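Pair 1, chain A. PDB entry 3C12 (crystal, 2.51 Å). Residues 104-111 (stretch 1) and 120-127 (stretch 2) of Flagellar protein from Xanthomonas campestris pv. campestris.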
# COMPACT_ATOMS: atom_id res chain seq x y z
N TYR A 104 -2.02 -4.34 3.80
CA TYR A 104 -1.71 -5.59 3.11
C TYR A 104 -2.93 -6.46 3.23
O TYR A 104 -3.36 -6.80 4.33
CB TYR A 104 -0.49 -6.29 3.71
CG TYR A 104 0.76 -5.44 3.69
CD1 TYR A 104 0.93 -4.42 4.63
CD2 TYR A 104 1.72 -5.59 2.69
CE1 TYR A 104 2.04 -3.56 4.58
CE2 TYR A 104 2.83 -4.73 2.63
CZ TYR A 104 2.98 -3.72 3.57
OH TYR A 104 4.04 -2.83 3.50
N VAL A 105 -3.49 -6.83 2.09
CA VAL A 105 -4.69 -7.64 2.08
C VAL A 105 -4.42 -9.11 1.88
O VAL A 105 -3.55 -9.50 1.10
CB VAL A 105 -5.63 -7.18 0.97
CG1 VAL A 105 -6.88 -8.02 0.97
CG2 VAL A 105 -5.96 -5.73 1.17
N ASP A 106 -5.19 -9.92 2.60
CA ASP A 106 -5.06 -11.36 2.47
C ASP A 106 -6.08 -11.85 1.44
O ASP A 106 -7.26 -11.49 1.50
CB ASP A 106 -5.31 -12.06 3.80
CG ASP A 106 -5.24 -13.58 3.67
OD1 ASP A 106 -6.21 -14.18 3.13
OD2 ASP A 106 -4.21 -14.17 4.07
N ALA A 107 -5.62 -12.66 0.49
CA ALA A 107 -6.48 -13.17 -0.56
C ALA A 107 -6.06 -14.54 -1.04
O ALA A 107 -4.87 -14.87 -1.04
CB ALA A 107 -6.48 -12.21 -1.74
N PRO A 108 -7.03 -15.35 -1.46
CA PRO A 108 -6.75 -16.70 -1.95
C PRO A 108 -6.21 -16.69 -3.39
O PRO A 108 -6.77 -16.04 -4.27
CB PRO A 108 -8.10 -17.38 -1.82
CG PRO A 108 -9.04 -16.29 -2.18
CD PRO A 108 -8.48 -15.09 -1.44
N VAL A 109 -5.10 -17.38 -3.60
CA VAL A 109 -4.47 -17.48 -4.92
C VAL A 109 -5.25 -18.51 -5.72
O VAL A 109 -4.93 -19.70 -5.69
CB VAL A 109 -3.02 -17.96 -4.81
CG1 VAL A 109 -2.40 -18.05 -6.19
CG2 VAL A 109 -2.22 -17.03 -3.92
N ASP A 110 -6.29 -18.05 -6.42
CA ASP A 110 -7.13 -18.94 -7.20
C ASP A 110 -6.36 -19.73 -8.24
O ASP A 110 -6.64 -20.91 -8.48
CB ASP A 110 -8.25 -18.15 -7.89
CG ASP A 110 -9.16 -19.04 -8.72
OD1 ASP A 110 -9.80 -19.95 -8.15
OD2 ASP A 110 -9.22 -18.83 -9.96
N SER A 111 -5.38 -19.08 -8.87
CA SER A 111 -4.57 -19.75 -9.87
C SER A 111 -3.39 -18.89 -10.27
O SER A 111 -3.29 -17.72 -9.88
CB SER A 111 -5.40 -20.05 -11.11
OG SER A 111 -5.83 -18.85 -11.74
N TYR A 120 1.98 -14.40 -13.13
CA TYR A 120 1.00 -13.64 -12.37
C TYR A 120 0.05 -14.50 -11.55
O TYR A 120 -0.30 -15.60 -11.94
CB TYR A 120 0.18 -12.76 -13.32
CG TYR A 120 1.03 -11.71 -13.97
CD1 TYR A 120 1.87 -12.03 -15.04
CD2 TYR A 120 1.10 -10.42 -13.43
CE1 TYR A 120 2.78 -11.10 -15.56
CE2 TYR A 120 2.00 -9.47 -13.93
CZ TYR A 120 2.85 -9.82 -14.99
OH TYR A 120 3.78 -8.91 -15.46
N LEU A 121 -0.34 -13.98 -10.39
CA LEU A 121 -1.26 -14.69 -9.52
C LEU A 121 -2.64 -14.11 -9.75
O LEU A 121 -2.80 -12.90 -9.89
CB LEU A 121 -0.90 -14.48 -8.05
CG LEU A 121 0.56 -14.57 -7.63
CD1 LEU A 121 0.62 -14.74 -6.12
CD2 LEU A 121 1.23 -15.73 -8.32
N ASN A 122 -3.62 -15.00 -9.80
CA ASN A 122 -4.99 -14.59 -10.01
C ASN A 122 -5.64 -14.69 -8.65
O ASN A 122 -6.02 -15.78 -8.20
CB ASN A 122 -5.65 -15.51 -11.04
CG ASN A 122 -4.83 -15.59 -12.31
OD1 ASN A 122 -4.51 -14.57 -12.92
ND2 ASN A 122 -4.47 -16.81 -12.71
N LEU A 123 -5.71 -13.54 -7.99
CA LEU A 123 -6.25 -13.43 -6.65
C LEU A 123 -7.76 -13.29 -6.67
O LEU A 123 -8.31 -12.41 -7.33
CB LEU A 123 -5.61 -12.24 -5.96
CG LEU A 123 -4.09 -12.26 -6.04
CD1 LEU A 123 -3.55 -10.98 -5.44
CD2 LEU A 123 -3.52 -13.48 -5.31
N THR A 124 -8.43 -14.18 -5.94
CA THR A 124 -9.88 -14.19 -5.87
C THR A 124 -10.42 -12.91 -5.26
O THR A 124 -10.07 -12.56 -4.13
CB THR A 124 -10.37 -15.38 -5.05
OG1 THR A 124 -9.71 -16.57 -5.50
CG2 THR A 124 -11.87 -15.55 -5.21
N GLY A 125 -11.26 -12.23 -6.03
CA GLY A 125 -11.85 -10.98 -5.59
C GLY A 125 -11.05 -9.75 -5.98
O GLY A 125 -11.58 -8.81 -6.59
N LEU A 126 -9.76 -9.74 -5.63
CA LEU A 126 -8.89 -8.61 -5.91
C LEU A 126 -8.53 -8.50 -7.37
O LEU A 126 -8.62 -7.42 -7.95
CB LEU A 126 -7.60 -8.71 -5.10
CG LEU A 126 -7.78 -8.48 -3.60
CD1 LEU A 126 -6.46 -8.71 -2.89
CD2 LEU A 126 -8.26 -7.06 -3.37
N GLY A 127 -8.11 -9.60 -7.96
CA GLY A 127 -7.73 -9.57 -9.35
C GLY A 127 -6.34 -10.11 -9.61
O GLY A 127 -5.97 -11.20 -9.15

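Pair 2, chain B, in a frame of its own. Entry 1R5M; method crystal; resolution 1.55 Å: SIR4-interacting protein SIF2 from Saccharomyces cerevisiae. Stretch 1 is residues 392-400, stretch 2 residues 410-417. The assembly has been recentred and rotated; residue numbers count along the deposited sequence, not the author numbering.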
# COMPACT_ATOMS: atom_id res chain seq x y z
N GLN B 392 13.30 -13.97 -19.68
CA GLN B 392 12.36 -14.95 -20.22
C GLN B 392 10.94 -14.44 -20.45
O GLN B 392 10.10 -15.15 -21.01
CB GLN B 392 12.36 -16.21 -19.35
CG GLN B 392 13.49 -17.20 -19.71
CD GLN B 392 14.88 -16.58 -19.63
OE1 GLN B 392 15.43 -16.39 -18.55
NE2 GLN B 392 15.45 -16.25 -20.79
N ASP B 393 10.66 -13.21 -20.02
CA ASP B 393 9.37 -12.57 -20.26
C ASP B 393 9.53 -11.08 -20.05
O ASP B 393 10.50 -10.64 -19.42
CB ASP B 393 8.28 -13.10 -19.32
CG ASP B 393 8.42 -12.57 -17.91
OD1 ASP B 393 9.04 -13.26 -17.08
OD2 ASP B 393 7.91 -11.46 -17.64
N ASN B 394 8.60 -10.29 -20.58
CA ASN B 394 8.66 -8.83 -20.44
C ASN B 394 7.39 -8.31 -19.77
O ASN B 394 7.00 -7.17 -19.98
CB ASN B 394 8.79 -8.18 -21.82
CG ASN B 394 7.51 -8.28 -22.62
OD1 ASN B 394 6.76 -9.24 -22.47
ND2 ASN B 394 7.26 -7.30 -23.49
N ASP B 395 6.74 -9.15 -18.96
CA ASP B 395 5.51 -8.74 -18.30
C ASP B 395 5.75 -7.65 -17.25
O ASP B 395 6.86 -7.50 -16.74
CB ASP B 395 4.83 -9.95 -17.66
CG ASP B 395 3.37 -9.69 -17.28
OD1 ASP B 395 2.80 -8.67 -17.70
OD2 ASP B 395 2.79 -10.54 -16.57
N TYR B 396 4.70 -6.89 -16.96
CA TYR B 396 4.74 -5.82 -15.97
C TYR B 396 4.50 -6.37 -14.57
O TYR B 396 3.86 -7.41 -14.41
CB TYR B 396 3.61 -4.81 -16.21
CG TYR B 396 3.65 -4.04 -17.51
CD1 TYR B 396 2.55 -4.02 -18.36
CD2 TYR B 396 4.78 -3.31 -17.87
CE1 TYR B 396 2.56 -3.27 -19.54
CE2 TYR B 396 4.81 -2.57 -19.05
CZ TYR B 396 3.70 -2.55 -19.87
OH TYR B 396 3.73 -1.81 -21.04
N ILE B 397 5.01 -5.66 -13.57
CA ILE B 397 4.78 -6.01 -12.17
C ILE B 397 3.88 -4.89 -11.67
O ILE B 397 4.24 -3.72 -11.76
CB ILE B 397 6.09 -6.01 -11.35
CG1 ILE B 397 6.95 -7.21 -11.77
CG2 ILE B 397 5.77 -6.08 -9.86
CD1 ILE B 397 8.34 -7.20 -11.16
N PHE B 398 2.70 -5.25 -11.18
CA PHE B 398 1.72 -4.27 -10.69
C PHE B 398 1.75 -4.07 -9.18
O PHE B 398 1.27 -3.05 -8.67
CB PHE B 398 0.30 -4.72 -11.08
CG PHE B 398 -0.06 -4.46 -12.52
CD1 PHE B 398 -1.30 -4.86 -13.00
CD2 PHE B 398 0.82 -3.81 -13.38
CE1 PHE B 398 -1.67 -4.61 -14.32
CE2 PHE B 398 0.45 -3.55 -14.70
CZ PHE B 398 -0.79 -3.95 -15.17
N ASP B 399 2.29 -5.04 -8.47
CA ASP B 399 2.32 -4.96 -7.02
C ASP B 399 3.40 -5.84 -6.42
O ASP B 399 3.84 -6.81 -7.03
CB ASP B 399 0.95 -5.37 -6.47
CG ASP B 399 0.88 -5.38 -4.95
OD1 ASP B 399 0.78 -6.47 -4.35
OD2 ASP B 399 0.94 -4.28 -4.36
N LEU B 400 3.83 -5.49 -5.21
CA LEU B 400 4.81 -6.29 -4.50
C LEU B 400 4.52 -6.11 -3.01
O LEU B 400 3.93 -5.10 -2.60
CB LEU B 400 6.24 -5.87 -4.85
CG LEU B 400 6.83 -4.51 -4.48
CD1 LEU B 400 8.25 -4.42 -5.05
CD2 LEU B 400 5.97 -3.39 -5.05
N SER B 410 6.51 -10.93 -2.31
CA SER B 410 5.57 -11.52 -3.25
C SER B 410 5.43 -10.52 -4.39
O SER B 410 5.11 -9.36 -4.18
CB SER B 410 4.21 -11.73 -2.58
OG SER B 410 3.27 -12.25 -3.50
N VAL B 411 5.69 -11.01 -5.60
CA VAL B 411 5.64 -10.20 -6.81
C VAL B 411 4.41 -10.55 -7.65
O VAL B 411 4.21 -11.71 -8.02
CB VAL B 411 6.91 -10.42 -7.66
CG1 VAL B 411 6.91 -9.51 -8.87
CG2 VAL B 411 8.16 -10.17 -6.81
N ALA B 412 3.60 -9.55 -7.94
CA ALA B 412 2.40 -9.75 -8.74
C ALA B 412 2.59 -9.21 -10.15
O ALA B 412 2.73 -8.00 -10.35
CB ALA B 412 1.20 -9.05 -8.07
N TYR B 413 2.62 -10.12 -11.13
CA TYR B 413 2.76 -9.71 -12.53
C TYR B 413 1.37 -9.49 -13.09
O TYR B 413 0.40 -10.08 -12.61
CB TYR B 413 3.49 -10.79 -13.35
CG TYR B 413 4.96 -10.93 -13.03
CD1 TYR B 413 5.40 -11.82 -12.05
CD2 TYR B 413 5.90 -10.16 -13.70
CE1 TYR B 413 6.76 -11.96 -11.76
CE2 TYR B 413 7.27 -10.29 -13.42
CZ TYR B 413 7.68 -11.18 -12.45
OH TYR B 413 9.03 -11.31 -12.17
N SER B 414 1.26 -8.65 -14.11
CA SER B 414 -0.04 -8.34 -14.69
C SER B 414 -0.75 -9.54 -15.31
O SER B 414 -1.96 -9.71 -15.13
CB SER B 414 0.08 -7.22 -15.73
OG SER B 414 0.69 -7.68 -16.92
N LEU B 415 -0.00 -10.37 -16.02
CA LEU B 415 -0.59 -11.52 -16.71
C LEU B 415 -0.06 -12.90 -16.32
O LEU B 415 -0.83 -13.84 -16.13
CB LEU B 415 -0.44 -11.33 -18.22
CG LEU B 415 -1.17 -10.12 -18.79
CD1 LEU B 415 -0.70 -9.84 -20.21
CD2 LEU B 415 -2.67 -10.37 -18.75
N GLN B 416 1.26 -13.02 -16.19
CA GLN B 416 1.85 -14.31 -15.85
C GLN B 416 1.75 -14.67 -14.37
O GLN B 416 1.18 -13.93 -13.57
CB GLN B 416 3.31 -14.39 -16.30
CG GLN B 416 4.25 -13.42 -15.61
CD GLN B 416 5.69 -13.62 -16.05
OE1 GLN B 416 5.95 -14.11 -17.15
NE2 GLN B 416 6.63 -13.22 -15.21
N GLU B 417 2.32 -15.82 -14.03
CA GLU B 417 2.29 -16.31 -12.66
C GLU B 417 3.01 -15.40 -11.68
O GLU B 417 4.00 -14.76 -12.03
CB GLU B 417 2.91 -17.71 -12.62
CG GLU B 417 2.12 -18.73 -13.43
CD GLU B 417 2.82 -20.07 -13.51
OE1 GLU B 417 3.99 -20.10 -13.94
OE2 GLU B 417 2.19 -21.09 -13.14
O HOH W 1 2.13 -8.78 -4.69

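What backbone arrangement do the two pairs share? In each, two antiparallel strand segments meet across a beta bulge, and the 14 central residues superpose with an RMSD of 0.6 Å. Val109(A) faces Leu123(A) in pair 1 as Ile397(B) faces Tyr413(B) in pair 2, both as non-hydrogen-bonded pairs. The register then slips by one, so that Ser111(A) bridges Asn122(A), and Asp399(B) bridges Ala412(B), as hydrogen-bonded pairs. The extra residue of the bulge is Asp110(A) in one and Phe398(B) in the other.

Which backbone hydrogen bonds hold this geometry? Three recur at matched positions. Thr124(A) N donates to Pro108(A) O at 3.0 Å, and Ser414(B) N to Tyr396(B) O at 2.9 Å. Beyond the bulge, Asn122(A) N reaches Ser111(A) O at 2.7 Å, while Ala412(B) N reaches Asp399(B) O at 2.9 Å. At the bulge itself, Asp110(A) N to Asn122(A) O is a weak bond of 2.9 Å; Phe398(B) N to Ala412(B) O has the same length but a straighter angle.

How do side chains fill the space where the second stretch turns out of its strand? Pair 1 uses apolar contact: Leu126(A) CD1 lies 3.7 Å from Ala107(A) CB and 3.9 Å from Val105(A) CG1. Pair 2 places polar groups at the same three positions. Asp395(B), matching Ala107(A), accepts at OD2 from Leu415(B) N at 2.8 Å and from Gln416(B) N at 2.9 Å, so a carboxylate gathers the backbone NH groups of the turn. Its OD1 also takes a very short 2.5 Å hydrogen bond from Ser414(B) OG. Gln416(B) NE2 adds a weak bond of 3.1 Å to Asp393(B) OD1. The matched hydroxyls therefore find different partners, for Thr124(A) OG1 donates to Pro108(A) O at 3.2 Å.

What changes on the two faces around the bulge? On the face of Val109(A) and Leu123(A), packing stays apolar, with Val109(A) CG2 4.0 Å from Leu123(A) CD2. Its counterpart, Ile397(B), brings CG1 to 3.5 Å from Tyr413(B) CE2 and CD1 to 3.6 Å from Val411(B) CG1. The Ser111(A) and Asn122(A) face is polar, joined by a 2.6 Å hydrogen bond from Asn122(A) ND2 to Ser111(A) OG. In pair 2, Ala412(B) CB merely sits 4.0 Å from Asp399(B) CB, but a water donates to both Asp399(B) OD1 and Ser410(B) O. Nearby, Phe398(B) lays its ring face against Ser414(B), whose CB is 3.6 Å from the Phe398(B) ring centroid.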